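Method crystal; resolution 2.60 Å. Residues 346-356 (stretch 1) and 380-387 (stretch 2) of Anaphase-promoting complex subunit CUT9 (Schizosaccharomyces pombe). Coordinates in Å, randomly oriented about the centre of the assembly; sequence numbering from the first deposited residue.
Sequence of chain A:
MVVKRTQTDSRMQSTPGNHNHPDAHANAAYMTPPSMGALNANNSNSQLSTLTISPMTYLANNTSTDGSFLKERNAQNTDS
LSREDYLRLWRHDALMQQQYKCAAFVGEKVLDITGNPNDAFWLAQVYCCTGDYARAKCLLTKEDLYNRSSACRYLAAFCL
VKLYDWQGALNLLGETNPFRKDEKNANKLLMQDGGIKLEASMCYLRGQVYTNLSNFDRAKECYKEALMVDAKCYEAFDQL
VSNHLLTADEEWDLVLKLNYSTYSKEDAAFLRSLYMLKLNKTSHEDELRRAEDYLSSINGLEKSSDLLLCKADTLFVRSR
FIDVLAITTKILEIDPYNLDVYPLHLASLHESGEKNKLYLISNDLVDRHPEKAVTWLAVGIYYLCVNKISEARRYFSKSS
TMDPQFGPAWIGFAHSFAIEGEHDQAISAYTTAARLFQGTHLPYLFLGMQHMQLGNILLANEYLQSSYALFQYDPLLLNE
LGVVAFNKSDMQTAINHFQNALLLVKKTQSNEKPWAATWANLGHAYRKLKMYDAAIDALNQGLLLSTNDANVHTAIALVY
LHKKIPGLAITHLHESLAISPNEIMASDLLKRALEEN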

ATOM      1  N   LEU A 346      29.668   3.173   0.781  1.00 41.84           N
ATOM      2  CA  LEU A 346      29.795   4.394   1.555  1.00 41.68           C
ATOM      3  C   LEU A 346      31.062   4.397   2.418  1.00 44.24           C
ATOM      4  O   LEU A 346      31.859   5.353   2.383  1.00 44.64           O
ATOM      5  CB  LEU A 346      28.575   4.567   2.453  1.00 39.63           C
ATOM      6  CG  LEU A 346      27.405   5.386   1.917  1.00 40.44           C
ATOM      7  CD1 LEU A 346      27.696   5.965   0.564  1.00 40.60           C
ATOM      8  CD2 LEU A 346      26.146   4.546   1.877  1.00 40.10           C
ATOM      9  N   ALA A 347      31.238   3.336   3.204  1.00 41.90           N
ATOM     10  CA  ALA A 347      32.346   3.288   4.144  1.00 39.36           C
ATOM     11  C   ALA A 347      33.690   3.319   3.407  1.00 42.96           C
ATOM     12  O   ALA A 347      34.646   3.938   3.872  1.00 45.07           O
ATOM     13  CB  ALA A 347      32.231   2.079   5.032  1.00 36.28           C
ATOM     14  N   SER A 348      33.760   2.674   2.247  1.00 43.15           N
ATOM     15  CA  SER A 348      34.982   2.704   1.447  1.00 43.92           C
ATOM     16  C   SER A 348      35.245   4.063   0.819  1.00 45.71           C
ATOM     17  O   SER A 348      36.398   4.469   0.694  1.00 47.55           O
ATOM     18  CB  SER A 348      34.960   1.626   0.364  1.00 45.03           C
ATOM     19  OG  SER A 348      34.982   0.340   0.955  1.00 46.01           O
ATOM     20  N   LEU A 349      34.188   4.770   0.422  1.00 45.80           N
ATOM     21  CA  LEU A 349      34.349   6.137  -0.083  1.00 43.82           C
ATOM     22  C   LEU A 349      34.815   7.097   1.034  1.00 41.57           C
ATOM     23  O   LEU A 349      35.642   7.974   0.790  1.00 45.66           O
ATOM     24  CB  LEU A 349      33.070   6.659  -0.768  1.00 41.37           C
ATOM     25  CG  LEU A 349      32.632   6.070  -2.122  1.00 40.80           C
ATOM     26  CD1 LEU A 349      31.203   6.523  -2.498  1.00 39.03           C
ATOM     27  CD2 LEU A 349      33.625   6.366  -3.258  1.00 40.01           C
ATOM     28  N   HIS A 350      34.303   6.935   2.246  1.00 57.66           N
ATOM     29  CA  HIS A 350      34.742   7.779   3.351  1.00 56.40           C
ATOM     30  C   HIS A 350      36.237   7.589   3.645  1.00 59.63           C
ATOM     31  O   HIS A 350      36.965   8.554   3.908  1.00 60.91           O
ATOM     32  CB  HIS A 350      33.925   7.485   4.600  1.00 52.77           C
ATOM     33  CG  HIS A 350      34.460   8.128   5.835  1.00 53.92           C
ATOM     34  ND1 HIS A 350      35.269   7.459   6.729  1.00 55.29           N
ATOM     35  CD2 HIS A 350      34.303   9.378   6.330  1.00 54.38           C
ATOM     36  CE1 HIS A 350      35.585   8.269   7.723  1.00 54.39           C
ATOM     37  NE2 HIS A 350      35.013   9.439   7.505  1.00 54.59           N
ATOM     38  N   GLU A 351      36.682   6.338   3.592  1.00 59.05           N
ATOM     39  CA  GLU A 351      38.077   5.991   3.796  1.00 61.16           C
ATOM     40  C   GLU A 351      38.995   6.680   2.784  1.00 62.91           C
ATOM     41  O   GLU A 351      40.123   7.040   3.100  1.00 64.05           O
ATOM     42  CB  GLU A 351      38.239   4.476   3.707  1.00 65.20           C
ATOM     43  CG  GLU A 351      39.576   4.025   3.149  1.00 73.18           C
ATOM     44  CD  GLU A 351      40.642   3.937   4.213  1.00 81.04           C
ATOM     45  OE1 GLU A 351      41.840   4.024   3.869  1.00 85.00           O
ATOM     46  OE2 GLU A 351      40.278   3.782   5.401  1.00 83.34           O
ATOM     47  N   SER A 352      38.512   6.864   1.563  1.00 64.28           N
ATOM     48  CA  SER A 352      39.330   7.478   0.525  1.00 66.94           C
ATOM     49  C   SER A 352      39.084   8.984   0.451  1.00 68.69           C
ATOM     50  O   SER A 352      39.788   9.702  -0.251  1.00 71.47           O
ATOM     51  CB  SER A 352      39.059   6.816  -0.822  1.00 68.10           C
ATOM     52  OG  SER A 352      39.176   5.407  -0.709  1.00 68.36           O
ATOM     53  N   GLY A 353      38.083   9.460   1.182  1.00 66.64           N
ATOM     54  CA  GLY A 353      37.837  10.885   1.287  1.00 68.49           C
ATOM     55  C   GLY A 353      37.123  11.506   0.103  1.00 70.22           C
ATOM     56  O   GLY A 353      37.353  12.672  -0.212  1.00 73.59           O
ATOM     57  N   GLU A 354      36.234  10.740  -0.527  1.00 67.42           N
ATOM     58  CA  GLU A 354      35.545  11.163  -1.739  1.00 68.11           C
ATOM     59  C   GLU A 354      34.266  11.967  -1.479  1.00 67.95           C
ATOM     60  O   GLU A 354      33.167  11.456  -1.685  1.00 65.55           O
ATOM     61  CB  GLU A 354      35.177   9.932  -2.556  1.00 69.44           C
ATOM     62  CG  GLU A 354      36.290   8.919  -2.688  1.00 72.94           C
ATOM     63  CD  GLU A 354      36.979   8.984  -4.040  1.00 78.44           C
ATOM     64  OE1 GLU A 354      36.775   9.985  -4.766  1.00 81.15           O
ATOM     65  OE2 GLU A 354      37.718   8.031  -4.380  1.00 79.42           O
ATOM     66  N   LYS A 355      34.404  13.224  -1.057  1.00 70.49           N
ATOM     67  CA  LYS A 355      33.239  14.066  -0.771  1.00 72.41           C
ATOM     68  C   LYS A 355      32.275  14.094  -1.941  1.00 73.71           C
ATOM     69  O   LYS A 355      31.084  13.833  -1.783  1.00 74.57           O
ATOM     70  CB  LYS A 355      33.646  15.511  -0.451  1.00 76.11           C
ATOM     71  CG  LYS A 355      35.081  15.706   0.001  1.00 79.75           C
ATOM     72  CD  LYS A 355      35.370  17.181   0.304  1.00 83.76           C
ATOM     73  CE  LYS A 355      34.837  18.130  -0.781  1.00 86.37           C
ATOM     74  NZ  LYS A 355      33.359  18.377  -0.683  1.00 85.41           N
ATOM     75  N   ASN A 356      32.800  14.438  -3.112  1.00 75.10           N
ATOM     76  CA  ASN A 356      32.002  14.546  -4.321  1.00 75.56           C
ATOM     77  C   ASN A 356      31.120  13.315  -4.534  1.00 69.66           C
ATOM     78  O   ASN A 356      29.908  13.429  -4.724  1.00 67.99           O
ATOM     79  CB  ASN A 356      32.920  14.776  -5.524  1.00 83.40           C
ATOM     80  CG  ASN A 356      32.154  14.925  -6.831  1.00 90.33           C
ATOM     81  OD1 ASN A 356      32.523  14.340  -7.861  1.00 93.13           O
ATOM     82  ND2 ASN A 356      31.077  15.710  -6.797  1.00 91.84           N
ATOM     83  N   GLY A 380      24.866  11.099   6.474  1.00 38.82           N
ATOM     84  CA  GLY A 380      25.732  11.231   7.621  1.00 39.79           C
ATOM     85  C   GLY A 380      27.191  11.048   7.257  1.00 42.17           C
ATOM     86  O   GLY A 380      28.040  11.838   7.666  1.00 45.11           O
ATOM     87  N   ILE A 381      27.492  10.002   6.493  1.00 41.44           N
ATOM     88  CA  ILE A 381      28.866   9.705   6.118  1.00 41.07           C
ATOM     89  C   ILE A 381      29.452  10.872   5.352  1.00 44.46           C
ATOM     90  O   ILE A 381      30.626  11.194   5.507  1.00 42.75           O
ATOM     91  CB  ILE A 381      28.971   8.409   5.291  1.00 38.91           C
ATOM     92  CG1 ILE A 381      28.716   7.203   6.198  1.00 38.52           C
ATOM     93  CG2 ILE A 381      30.360   8.294   4.624  1.00 36.58           C
ATOM     94  CD1 ILE A 381      28.591   5.904   5.461  1.00 38.56           C
ATOM     95  N   TYR A 382      28.611  11.523   4.550  1.00 48.32           N
ATOM     96  CA  TYR A 382      29.034  12.708   3.813  1.00 49.14           C
ATOM     97  C   TYR A 382      29.434  13.839   4.733  1.00 50.81           C
ATOM     98  O   TYR A 382      30.497  14.419   4.563  1.00 52.79           O
ATOM     99  CB  TYR A 382      27.951  13.231   2.883  1.00 49.55           C
ATOM    100  CG  TYR A 382      28.295  14.619   2.430  1.00 51.97           C
ATOM    101  CD1 TYR A 382      29.416  14.845   1.645  1.00 52.38           C
ATOM    102  CD2 TYR A 382      27.534  15.712   2.817  1.00 55.75           C
ATOM    103  CE1 TYR A 382      29.761  16.110   1.235  1.00 54.84           C
ATOM    104  CE2 TYR A 382      27.873  16.999   2.415  1.00 58.00           C
ATOM    105  CZ  TYR A 382      28.991  17.186   1.622  1.00 58.63           C
ATOM    106  OH  TYR A 382      29.341  18.449   1.208  1.00 61.96           O
ATOM    107  N   TYR A 383      28.571  14.179   5.684  1.00 51.84           N
ATOM    108  CA  TYR A 383      28.916  15.216   6.645  1.00 54.86           C
ATOM    109  C   TYR A 383      30.178  14.827   7.406  1.00 57.97           C
ATOM    110  O   TYR A 383      30.836  15.671   8.008  1.00 59.08           O
ATOM    111  CB  TYR A 383      27.743  15.537   7.572  1.00 53.91           C
ATOM    112  CG  TYR A 383      26.690  16.335   6.852  1.00 56.52           C
ATOM    113  CD1 TYR A 383      27.013  17.550   6.257  1.00 58.17           C
ATOM    114  CD2 TYR A 383      25.382  15.875   6.738  1.00 56.23           C
ATOM    115  CE1 TYR A 383      26.067  18.291   5.571  1.00 58.55           C
ATOM    116  CE2 TYR A 383      24.419  16.613   6.057  1.00 55.79           C
ATOM    117  CZ  TYR A 383      24.771  17.823   5.473  1.00 56.82           C
ATOM    118  OH  TYR A 383      23.836  18.578   4.796  1.00 55.12           O
ATOM    119  N   LEU A 384      30.540  13.550   7.315  1.00 58.61           N
ATOM    120  CA  LEU A 384      31.754  13.043   7.935  1.00 60.10           C
ATOM    121  C   LEU A 384      33.094  13.131   7.120  1.00 66.05           C
ATOM    122  O   LEU A 384      34.118  13.298   7.772  1.00 66.52           O
ATOM    123  CB  LEU A 384      31.505  11.637   8.506  1.00 60.67           C
ATOM    124  CG  LEU A 384      32.122  11.286   9.866  1.00 60.88           C
ATOM    125  CD1 LEU A 384      31.532  12.166  10.942  1.00 64.23           C
ATOM    126  CD2 LEU A 384      31.939   9.809  10.231  1.00 58.38           C
ATOM    127  N   CYS A 385      33.140  13.025   5.769  1.00 65.59           N
ATOM    128  CA  CYS A 385      34.406  13.436   5.069  1.00 68.71           C
ATOM    129  C   CYS A 385      34.525  14.955   5.012  1.00 68.41           C
ATOM    130  O   CYS A 385      35.481  15.493   4.429  1.00 71.59           O
ATOM    131  CB  CYS A 385      34.696  12.897   3.621  1.00 37.20           C
ATOM    132  SG  CYS A 385      35.967  14.110   2.800  1.00 21.87           S
ATOM    133  N   VAL A 386      33.551  15.640   5.598  1.00 62.36           N
ATOM    134  CA  VAL A 386      33.455  17.087   5.464  1.00 60.14           C
ATOM    135  C   VAL A 386      33.585  17.730   6.848  1.00 63.17           C
ATOM    136  O   VAL A 386      33.628  18.964   7.009  1.00 62.94           O
ATOM    137  CB  VAL A 386      32.156  17.465   4.710  1.00 56.88           C
ATOM    138  CG1 VAL A 386      31.430  18.624   5.352  1.00 58.24           C
ATOM    139  CG2 VAL A 386      32.467  17.739   3.261  1.00 55.96           C
ATOM    140  N   ASN A 387      33.664  16.859   7.850  1.00 63.69           N
ATOM    141  CA  ASN A 387      33.905  17.275   9.214  1.00 64.19           C
ATOM    142  C   ASN A 387      32.831  18.152   9.828  1.00 62.72           C
ATOM    143  O   ASN A 387      33.120  18.978  10.691  1.00 65.98           O
ATOM    144  CB  ASN A 387      35.239  17.988   9.297  1.00 69.67           C
ATOM    145  CG  ASN A 387      36.210  17.260  10.163  1.00 72.84           C
ATOM    146  OD1 ASN A 387      36.199  17.411  11.390  1.00 72.50           O
ATOM    147  ND2 ASN A 387      37.047  16.428   9.539  1.00 74.53           N
TER

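Helix 346-352 and the helix that begins before Gly380 run side by side in nearly the same direction: their axes differ by 7° and approach to 9.7 Å. The backbones come closest beyond the end of the first helix, where Gly353 CA lies 5.7 Å from Cys385 CA. There Gly353 leaves helical geometry with phi/psi of 79/33, a positive phi that favours glycine, and Glu354 takes the N-cap position before the helix that starts at Lys355. The turn is tied back by Glu354 N to Leu349 O at 3.1 Å.

No hydrogen bond crosses between the stretches, so the 467 Å² of buried surface, both sides summed, reflects packing. Its apolar end centres on Ile381, whose CA-to-CB bond points toward the first helix. With chi1 m and chi2 t, its CD1 reaches 3.3 Å from Leu346 CB, while its CG2 lies 3.7 Å from His350 CB. Both Leu346 and Ile381 are buried, as suits branched aliphatic side chains.

His350, chi1 t, also points toward its partner and loses 84 Å² to it. The ring meets the second helix edge-on: Leu384 O and Cys385 N lie near its plane, at 4.0 Å from NE2 and 3.9 Å from CD2 respectively. These are packing distances. Cys385 N is already bonded to Ile381 O, at 3.1 Å, within its own helix.

Cys385 fills the narrow approach beside the turn. Its SG sits 3.6 Å from Gly353 O and 3.3 Å from Lys355 CG, a compact side chain where the backbones are close. Lys355 is exposed, yet 79 Å² of it is covered: its aliphatic portion lies along Cys385, and NZ ends 4.1 Å from Val386 CG2. Tyr382 starts sideways, but its ring comes nearer, bringing CD1 to 3.9 Å from Lys355 O.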